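Local coordinates for protein (S)-2-haloacid dehalogenase 4A (PDB 2NO4) that catalyses the hydrolytic dehalogenation of short-chain (S)-2-haloalkanoic acids to the corresponding (R)-2-hydroxyalkanoic acids, with inversion of configuration, at residues W71-L82 with K94-K102. Sequence-based numbering, arbitrary orientation.
Sequences WQLTDEALTFAL and KDRLMSAYK. With SO4 (sulfate ion), chain K.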
ATOM      1  N   TRP B  71      11.508 -11.133   2.680  1.00 23.24           N
ATOM      2  CA  TRP B  71      11.230 -12.516   2.257  1.00 25.18           C
ATOM      3  C   TRP B  71       9.944 -13.088   2.889  1.00 25.83           C
ATOM      4  O   TRP B  71       9.128 -13.747   2.207  1.00 24.03           O
ATOM      5  CB  TRP B  71      12.440 -13.421   2.544  1.00 26.16           C
ATOM      6  CG  TRP B  71      12.310 -14.812   2.024  1.00 27.25           C
ATOM      7  CD1 TRP B  71      12.101 -15.935   2.772  1.00 28.80           C
ATOM      8  CD2 TRP B  71      12.385 -15.247   0.658  1.00 27.19           C
ATOM      9  NE1 TRP B  71      12.034 -17.048   1.958  1.00 30.16           N
ATOM     10  CE2 TRP B  71      12.213 -16.657   0.657  1.00 29.52           C
ATOM     11  CE3 TRP B  71      12.580 -14.591  -0.566  1.00 28.33           C
ATOM     12  CZ2 TRP B  71      12.245 -17.427  -0.527  1.00 28.05           C
ATOM     13  CZ3 TRP B  71      12.617 -15.365  -1.748  1.00 29.70           C
ATOM     14  CH2 TRP B  71      12.447 -16.774  -1.703  1.00 27.08           C
ATOM     15  N   GLN B  72       9.774 -12.859   4.190  1.00 25.12           N
ATOM     16  CA  GLN B  72       8.563 -13.322   4.868  1.00 25.54           C
ATOM     17  C   GLN B  72       7.336 -12.642   4.258  1.00 23.44           C
ATOM     18  O   GLN B  72       6.332 -13.281   4.015  1.00 18.77           O
ATOM     19  CB  GLN B  72       8.613 -13.070   6.377  1.00 24.28           C
ATOM     20  CG  GLN B  72       7.389 -13.643   7.146  1.00 26.69           C
ATOM     21  CD  GLN B  72       7.475 -13.427   8.643  1.00 27.00           C
ATOM     22  OE1 GLN B  72       8.553 -13.499   9.226  1.00 29.87           O
ATOM     23  NE2 GLN B  72       6.337 -13.142   9.273  1.00 26.92           N
ATOM     24  N   LEU B  73       7.412 -11.342   4.043  1.00 21.17           N
ATOM     25  CA  LEU B  73       6.291 -10.631   3.433  1.00 22.27           C
ATOM     26  C   LEU B  73       5.974 -11.092   2.003  1.00 21.43           C
ATOM     27  O   LEU B  73       4.794 -11.127   1.608  1.00 22.15           O
ATOM     28  CB  LEU B  73       6.558  -9.117   3.394  1.00 19.55           C
ATOM     29  CG  LEU B  73       6.885  -8.469   4.746  1.00 20.64           C
ATOM     30  CD1 LEU B  73       6.828  -6.946   4.647  1.00 18.47           C
ATOM     31  CD2 LEU B  73       6.089  -9.040   5.950  1.00 22.57           C
ATOM     32  N   THR B  74       7.025 -11.386   1.234  1.00 23.55           N
ATOM     33  CA  THR B  74       6.917 -11.908  -0.127  1.00 23.50           C
ATOM     34  C   THR B  74       6.157 -13.247  -0.103  1.00 23.85           C
ATOM     35  O   THR B  74       5.255 -13.472  -0.896  1.00 23.27           O
ATOM     36  CB  THR B  74       8.313 -12.026  -0.803  1.00 22.28           C
ATOM     37  OG1 THR B  74       8.936 -10.730  -0.777  1.00 24.39           O
ATOM     38  CG2 THR B  74       8.196 -12.519  -2.278  1.00 22.62           C
ATOM     39  N   ASP B  75       6.537 -14.116   0.832  1.00 22.27           N
ATOM     40  CA  ASP B  75       5.912 -15.413   1.063  1.00 24.47           C
ATOM     41  C   ASP B  75       4.420 -15.261   1.449  1.00 21.20           C
ATOM     42  O   ASP B  75       3.538 -15.877   0.835  1.00 22.18           O
ATOM     43  CB  ASP B  75       6.741 -16.156   2.146  1.00 29.69           C
ATOM     44  CG  ASP B  75       6.343 -17.616   2.307  1.00 36.89           C
ATOM     45  OD1 ASP B  75       5.295 -17.897   2.911  1.00 38.12           O
ATOM     46  OD2 ASP B  75       7.087 -18.486   1.818  1.00 42.00           O
ATOM     47  N   GLU B  76       4.141 -14.425   2.447  1.00 21.80           N
ATOM     48  CA  GLU B  76       2.777 -14.175   2.906  1.00 22.44           C
ATOM     49  C   GLU B  76       1.884 -13.605   1.778  1.00 21.72           C
ATOM     50  O   GLU B  76       0.745 -14.015   1.626  1.00 23.20           O
ATOM     51  CB  GLU B  76       2.784 -13.226   4.108  1.00 21.25           C
ATOM     52  CG  GLU B  76       3.399 -13.893   5.353  1.00 23.67           C
ATOM     53  CD  GLU B  76       3.652 -12.916   6.498  1.00 23.97           C
ATOM     54  OE1 GLU B  76       3.606 -11.679   6.283  1.00 23.76           O
ATOM     55  OE2 GLU B  76       3.949 -13.407   7.626  1.00 25.94           O
ATOM     56  N   ALA B  77       2.435 -12.662   1.017  1.00 22.53           N
ATOM     57  CA  ALA B  77       1.737 -12.053  -0.132  1.00 21.77           C
ATOM     58  C   ALA B  77       1.436 -13.075  -1.227  1.00 19.26           C
ATOM     59  O   ALA B  77       0.356 -13.050  -1.829  1.00 22.28           O
ATOM     60  CB  ALA B  77       2.560 -10.829  -0.690  1.00 18.57           C
ATOM     61  N   LEU B  78       2.379 -13.989  -1.483  1.00 22.47           N
ATOM     62  CA  LEU B  78       2.168 -14.993  -2.508  1.00 22.70           C
ATOM     63  C   LEU B  78       1.102 -15.984  -2.058  1.00 23.05           C
ATOM     64  O   LEU B  78       0.247 -16.357  -2.840  1.00 21.84           O
ATOM     65  CB  LEU B  78       3.437 -15.765  -2.833  1.00 23.51           C
ATOM     66  CG  LEU B  78       3.340 -16.916  -3.865  1.00 23.89           C
ATOM     67  CD1 LEU B  78       2.811 -16.438  -5.219  1.00 22.20           C
ATOM     68  CD2 LEU B  78       4.708 -17.625  -4.005  1.00 23.89           C
ATOM     69  N   THR B  79       1.198 -16.431  -0.805  1.00 23.05           N
ATOM     70  CA  THR B  79       0.231 -17.365  -0.222  1.00 23.72           C
ATOM     71  C   THR B  79      -1.171 -16.777  -0.317  1.00 23.24           C
ATOM     72  O   THR B  79      -2.110 -17.454  -0.727  1.00 21.13           O
ATOM     73  CB  THR B  79       0.635 -17.663   1.238  1.00 23.96           C
ATOM     74  OG1 THR B  79       1.851 -18.422   1.199  1.00 28.66           O
ATOM     75  CG2 THR B  79      -0.451 -18.460   1.960  1.00 27.61           C
ATOM     76  N   PHE B  80      -1.296 -15.505   0.067  1.00 21.86           N
ATOM     77  CA  PHE B  80      -2.550 -14.780  -0.053  1.00 23.30           C
ATOM     78  C   PHE B  80      -3.066 -14.722  -1.503  1.00 22.89           C
ATOM     79  O   PHE B  80      -4.270 -14.921  -1.728  1.00 23.14           O
ATOM     80  CB  PHE B  80      -2.435 -13.368   0.529  1.00 21.85           C
ATOM     81  CG  PHE B  80      -3.673 -12.577   0.375  1.00 22.18           C
ATOM     82  CD1 PHE B  80      -4.740 -12.746   1.264  1.00 22.00           C
ATOM     83  CD2 PHE B  80      -3.816 -11.694  -0.718  1.00 20.65           C
ATOM     84  CE1 PHE B  80      -5.936 -12.010   1.098  1.00 22.57           C
ATOM     85  CE2 PHE B  80      -5.000 -10.962  -0.882  1.00 20.61           C
ATOM     86  CZ  PHE B  80      -6.056 -11.124   0.023  1.00 21.43           C
ATOM     87  N   ALA B  81      -2.173 -14.417  -2.451  1.00 22.45           N
ATOM     88  CA  ALA B  81      -2.554 -14.280  -3.862  1.00 22.89           C
ATOM     89  C   ALA B  81      -2.978 -15.637  -4.446  1.00 22.41           C
ATOM     90  O   ALA B  81      -3.976 -15.731  -5.171  1.00 19.70           O
ATOM     91  CB  ALA B  81      -1.419 -13.568  -4.721  1.00 21.83           C
ATOM     92  N   LEU B  82      -2.237 -16.701  -4.093  1.00 22.58           N
ATOM     93  CA  LEU B  82      -2.582 -18.057  -4.539  1.00 24.22           C
ATOM     94  C   LEU B  82      -3.945 -18.512  -4.031  1.00 23.31           C
ATOM     95  O   LEU B  82      -4.719 -19.077  -4.799  1.00 25.08           O
ATOM     96  CB  LEU B  82      -1.503 -19.076  -4.100  1.00 22.97           C
ATOM     97  CG  LEU B  82      -0.152 -18.964  -4.794  1.00 22.13           C
ATOM     98  CD1 LEU B  82       0.832 -19.919  -4.087  1.00 21.97           C
ATOM     99  CD2 LEU B  82      -0.249 -19.302  -6.269  1.00 22.98           C
ATOM    100  N   LYS B  94       3.783 -22.440  -5.004  1.00 30.37           N
ATOM    101  CA  LYS B  94       4.473 -21.570  -4.037  1.00 31.36           C
ATOM    102  C   LYS B  94       5.996 -21.774  -4.048  1.00 32.33           C
ATOM    103  O   LYS B  94       6.755 -20.798  -4.145  1.00 29.95           O
ATOM    104  CB  LYS B  94       3.914 -21.749  -2.629  1.00 31.70           C
ATOM    105  CG  LYS B  94       4.410 -20.727  -1.638  1.00 35.65           C
ATOM    106  CD  LYS B  94       3.672 -20.879  -0.321  1.00 38.13           C
ATOM    107  CE  LYS B  94       4.424 -20.138   0.751  1.00 40.51           C
ATOM    108  NZ  LYS B  94       3.709 -20.144   2.064  1.00 43.48           N
ATOM    109  N   ASP B  95       6.427 -23.029  -3.954  1.00 31.44           N
ATOM    110  CA  ASP B  95       7.854 -23.370  -4.011  1.00 33.71           C
ATOM    111  C   ASP B  95       8.499 -22.861  -5.288  1.00 30.27           C
ATOM    112  O   ASP B  95       9.550 -22.235  -5.242  1.00 31.25           O
ATOM    113  CB  ASP B  95       8.055 -24.896  -3.899  1.00 37.28           C
ATOM    114  CG  ASP B  95       7.632 -25.467  -2.528  1.00 42.94           C
ATOM    115  OD1 ASP B  95       7.524 -24.706  -1.529  1.00 43.86           O
ATOM    116  OD2 ASP B  95       7.403 -26.707  -2.442  1.00 47.27           O
ATOM    117  N   ARG B  96       7.878 -23.150  -6.433  1.00 31.21           N
ATOM    118  CA  ARG B  96       8.358 -22.697  -7.747  1.00 32.77           C
ATOM    119  C   ARG B  96       8.460 -21.180  -7.861  1.00 28.00           C
ATOM    120  O   ARG B  96       9.452 -20.629  -8.366  1.00 27.49           O
ATOM    121  CB  ARG B  96       7.438 -23.199  -8.860  1.00 34.09           C
ATOM    122  CG  ARG B  96       7.717 -24.638  -9.292  1.00 41.90           C
ATOM    123  CD  ARG B  96       6.842 -25.022 -10.503  1.00 44.56           C
ATOM    124  NE  ARG B  96       7.433 -24.500 -11.741  1.00 52.36           N
ATOM    125  CZ  ARG B  96       8.126 -25.244 -12.605  1.00 54.71           C
ATOM    126  NH1 ARG B  96       8.281 -26.550 -12.389  1.00 55.40           N
ATOM    127  NH2 ARG B  96       8.653 -24.686 -13.696  1.00 57.19           N
ATOM    128  N   LEU B  97       7.425 -20.500  -7.393  1.00 26.67           N
ATOM    129  CA  LEU B  97       7.362 -19.020  -7.528  1.00 26.59           C
ATOM    130  C   LEU B  97       8.334 -18.296  -6.572  1.00 25.71           C
ATOM    131  O   LEU B  97       8.988 -17.324  -6.958  1.00 26.77           O
ATOM    132  CB  LEU B  97       5.915 -18.544  -7.404  1.00 26.25           C
ATOM    133  CG  LEU B  97       4.984 -18.868  -8.598  1.00 27.77           C
ATOM    134  CD1 LEU B  97       3.567 -18.357  -8.334  1.00 26.50           C
ATOM    135  CD2 LEU B  97       5.510 -18.257  -9.869  1.00 28.03           C
ATOM    136  N   MET B  98       8.462 -18.806  -5.348  1.00 25.50           N
ATOM    137  CA  MET B  98       9.478 -18.309  -4.395  1.00 26.32           C
ATOM    138  C   MET B  98      10.923 -18.558  -4.874  1.00 27.27           C
ATOM    139  O   MET B  98      11.781 -17.685  -4.720  1.00 26.62           O
ATOM    140  CB  MET B  98       9.242 -18.895  -2.991  1.00 26.02           C
ATOM    141  CG  MET B  98       7.946 -18.421  -2.298  1.00 27.83           C
ATOM    142  SD  MET B  98       7.754 -16.610  -2.137  1.00 28.04           S
ATOM    143  CE  MET B  98       8.965 -16.185  -0.866  1.00 27.06           C
ATOM    144  N   SER B  99      11.193 -19.730  -5.473  1.00 27.43           N
ATOM    145  CA  SER B  99      12.526 -19.993  -6.048  1.00 28.55           C
ATOM    146  C   SER B  99      12.826 -19.060  -7.188  1.00 29.19           C
ATOM    147  O   SER B  99      13.943 -18.595  -7.316  1.00 25.21           O
ATOM    148  CB  SER B  99      12.667 -21.423  -6.578  1.00 31.39           C
ATOM    149  OG  SER B  99      12.434 -22.305  -5.524  1.00 37.29           O
ATOM    150  N   ALA B 100      11.820 -18.779  -8.012  1.00 27.51           N
ATOM    151  CA  ALA B 100      11.997 -17.851  -9.111  1.00 28.55           C
ATOM    152  C   ALA B 100      12.258 -16.441  -8.600  1.00 27.91           C
ATOM    153  O   ALA B 100      13.059 -15.713  -9.165  1.00 31.57           O
ATOM    154  CB  ALA B 100      10.784 -17.904 -10.047  1.00 26.35           C
ATOM    155  N   TYR B 101      11.619 -16.065  -7.500  1.00 29.94           N
ATOM    156  CA  TYR B 101      11.785 -14.749  -6.932  1.00 29.19           C
ATOM    157  C   TYR B 101      13.191 -14.594  -6.361  1.00 31.90           C
ATOM    158  O   TYR B 101      13.801 -13.520  -6.418  1.00 29.92           O
ATOM    159  CB  TYR B 101      10.736 -14.489  -5.822  1.00 28.67           C
ATOM    160  CG  TYR B 101      10.445 -13.004  -5.683  1.00 29.32           C
ATOM    161  CD1 TYR B 101       9.342 -12.429  -6.337  1.00 27.69           C
ATOM    162  CD2 TYR B 101      11.302 -12.157  -4.950  1.00 25.64           C
ATOM    163  CE1 TYR B 101       9.084 -11.072  -6.239  1.00 26.12           C
ATOM    164  CE2 TYR B 101      11.056 -10.797  -4.869  1.00 25.63           C
ATOM    165  CZ  TYR B 101       9.941 -10.274  -5.520  1.00 26.66           C
ATOM    166  OH  TYR B 101       9.683  -8.948  -5.431  1.00 29.35           O
ATOM    167  N   LYS B 102      13.708 -15.688  -5.810  1.00 35.25           N
ATOM    168  CA  LYS B 102      15.013 -15.671  -5.158  1.00 38.67           C
ATOM    169  C   LYS B 102      16.070 -15.355  -6.196  1.00 39.02           C
ATOM    170  O   LYS B 102      17.089 -14.767  -5.870  1.00 42.81           O
ATOM    171  CB  LYS B 102      15.293 -17.011  -4.458  1.00 39.66           C
ATOM    172  CG  LYS B 102      16.235 -16.856  -3.296  1.00 42.97           C
ATOM    173  CD  LYS B 102      16.347 -18.100  -2.439  1.00 44.40           C
ATOM    174  CE  LYS B 102      17.606 -17.954  -1.601  1.00 47.12           C
ATOM    175  NZ  LYS B 102      17.877 -19.113  -0.702  1.00 47.61           N
TER
HETATM  176  S   SO4 K1007       4.985 -11.865  12.382  1.00 30.86           S
HETATM  177  O1  SO4 K1007       6.212 -12.559  12.087  1.00 31.33           O
HETATM  178  O2  SO4 K1007       4.395 -12.359  13.633  1.00 32.78           O
HETATM  179  O3  SO4 K1007       5.235 -10.448  12.547  1.00 30.24           O
HETATM  180  O4  SO4 K1007       4.041 -12.155  11.264  1.00 32.76           O
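The helical segments 71-82 and 94-102 run roughly antiparallel, their N-to-C directions 141° apart and their axes 10.8 Å from each other at closest approach, with Asp75 beside Met98 and Thr79 beside Lys94. Met98 is one knob, seated among Trp71, Thr74, Asp75 and Leu78. Its chain bends at chi2 and again at chi3 (-72°), which turns the methyl back over one face of the Trp71 indole: CE stands 3.5 Å from the centroid of the six-membered ring, a CH-pi contact. The sulfur lies farther above the same ring, a Met-aromatic contact, and Leu78 CD2 packs against it, 3.7 Å from Met98 SD. A second CH-pi contact comes from Thr74, whose CG2 sits over the centre of the Tyr101 ring; Thr74 OG1 hydrogen-bonds to Phe70 O and to Gln54 NE2, which also hydrogen-bonds to Tyr101 OH. The two helices belong to the helical cap of this HAD-superfamily dehalogenase, set apart from the parallel Rossmann-like sheet, and the Tyr101 side chain comes within about 4 Å of that of Tyr22, a substrate-binding residue. Lys94 forms the other knob, among Asp75, Leu78, Thr79 and Leu82. Extended throughout, its chain lays CB near Leu82 CD1 and CG near Leu78 CD2 before the ammonium reaches the opposite helix. There NZ makes a salt bridge of 2.9 Å to Asp75 OD1, met on the syn side but 30° out of the carboxylate plane, and donates to Thr79 OG1 at 2.7 Å. That hydroxyl in turn donates to Asp75 O. Gln72 NE2 donates both to Glu76 OE2 and, nearly straight, to O1 of a sulfate ion, probably from the crystallisation liquor, that Arg61 and Gln66 also hold.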